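Local atomic coordinates of nitrogen regulatory protein P-II (Thiomonas intermedia, PDB entry 5D4N), a protein that binds adenine nucleotides and bicarbonate as a carboxysome-associated PII-like signalling protein, and is probably a regulator of other proteins. Residues A[15-18]-A[19-22]. Residues are numbered along the deposited sequence; the frame is centred on the assembly and turned at random.
Sequences ILEG and AHKE
Glu17 and His20 meet through two links, one in the backbone and one through water. In the backbone, His20 N donates to Glu17 O at 3.0 Å. The next bond follows one residue on, from Lys21 N to Gly18 O, at 3.1 Å. These two i to i+3 bonds wind residues 17-21 into a 3-10-like turn, which leads the strand into the helix. His20 takes the N-cap position.

The side chains of Glu17 and His20 run side by side from this turn. Each has CG anti to its own carbonyl carbon (chi1 -61° for His20), and on this turn the two side chains point the same way. Glu17 OE1 lies at the ring edge, 4.0 Å from His20 CD2, with carboxylate and ring planes 55° apart. A water closes the gap. It donates to Glu17 OE1 at 2.9 Å and lies in the ring plane, 2.7 Å from His20 NE2. This bridge would help fix the rotation of the imidazole, and the nearby carboxylate may favour its protonation.

Apolar contact is lighter. Leu16 CD1 rests 3.9 Å from His20 CB and also touches the carbonyl of His20.

This is the strand-to-helix turn of the first beta-alpha unit of the ferredoxin-like PII fold, joining strand 7-17 to helix 21-31. Ile15 lines the ADP pocket and packs on Thr37 of a second subunit. Leu16 is buried against strand 63-70 and Phe85 and Phe86 of helix 72-88, whose Phe85 also meets the His20 ring edge-to-face.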
# COMPACT_ATOMS: atom_id res chain seq x y z
N ILE A 15 -8.68 -6.04 0.30
CA ILE A 15 -8.52 -6.56 -1.06
C ILE A 15 -9.66 -7.50 -1.33
O ILE A 15 -9.85 -8.45 -0.58
CB ILE A 15 -7.14 -7.23 -1.26
CG1 ILE A 15 -6.00 -6.20 -0.96
CG2 ILE A 15 -7.06 -7.80 -2.70
CD1 ILE A 15 -4.56 -6.81 -0.78
N LEU A 16 -10.44 -7.22 -2.37
CA LEU A 16 -11.62 -8.02 -2.66
C LEU A 16 -12.03 -7.90 -4.11
O LEU A 16 -11.52 -7.04 -4.83
CB LEU A 16 -12.80 -7.67 -1.70
CG LEU A 16 -13.59 -6.37 -1.98
CD1 LEU A 16 -14.76 -6.25 -1.00
CD2 LEU A 16 -12.73 -5.11 -1.85
N GLU A 17 -12.94 -8.76 -4.56
CA GLU A 17 -13.39 -8.68 -5.95
C GLU A 17 -14.16 -7.39 -6.17
O GLU A 17 -14.95 -6.98 -5.32
CB GLU A 17 -14.27 -9.88 -6.30
CG GLU A 17 -13.49 -11.19 -6.30
CD GLU A 17 -14.41 -12.39 -6.16
OE1 GLU A 17 -14.97 -12.58 -5.06
OE2 GLU A 17 -14.65 -13.09 -7.17
N GLY A 18 -13.94 -6.78 -7.32
CA GLY A 18 -14.58 -5.50 -7.64
C GLY A 18 -16.10 -5.53 -7.59
O GLY A 18 -16.73 -4.50 -7.36
N ALA A 19 -16.71 -6.72 -7.85
CA ALA A 19 -18.19 -6.83 -7.80
C ALA A 19 -18.75 -6.53 -6.41
O ALA A 19 -19.94 -6.21 -6.28
CB ALA A 19 -18.63 -8.21 -8.25
N HIS A 20 -17.91 -6.64 -5.37
CA HIS A 20 -18.32 -6.36 -3.99
C HIS A 20 -17.91 -4.97 -3.50
O HIS A 20 -17.97 -4.71 -2.28
CB HIS A 20 -17.78 -7.47 -3.09
CG HIS A 20 -18.29 -8.81 -3.46
ND1 HIS A 20 -19.64 -9.12 -3.33
CD2 HIS A 20 -17.64 -9.87 -3.98
CE1 HIS A 20 -19.76 -10.37 -3.76
NE2 HIS A 20 -18.58 -10.86 -4.16
N LYS A 21 -17.49 -4.07 -4.43
CA LYS A 21 -17.04 -2.73 -4.04
C LYS A 21 -18.10 -1.98 -3.22
O LYS A 21 -17.77 -1.43 -2.16
CB LYS A 21 -16.67 -1.91 -5.29
CG LYS A 21 -16.20 -0.46 -4.98
CD LYS A 21 -15.74 0.27 -6.24
CE LYS A 21 -16.85 0.93 -7.00
NZ LYS A 21 -16.32 1.65 -8.19
N GLU A 22 -19.35 -1.97 -3.70
CA GLU A 22 -20.41 -1.24 -3.01
C GLU A 22 -20.66 -1.77 -1.59
O GLU A 22 -20.85 -0.96 -0.68
CB GLU A 22 -21.67 -1.16 -3.87
CG GLU A 22 -22.75 -0.27 -3.29
CD GLU A 22 -24.09 -0.42 -3.98
OE1 GLU A 22 -24.83 -1.37 -3.64
OE2 GLU A 22 -24.39 0.40 -4.88
O HOH W 1 -17.74 -13.34 -4.98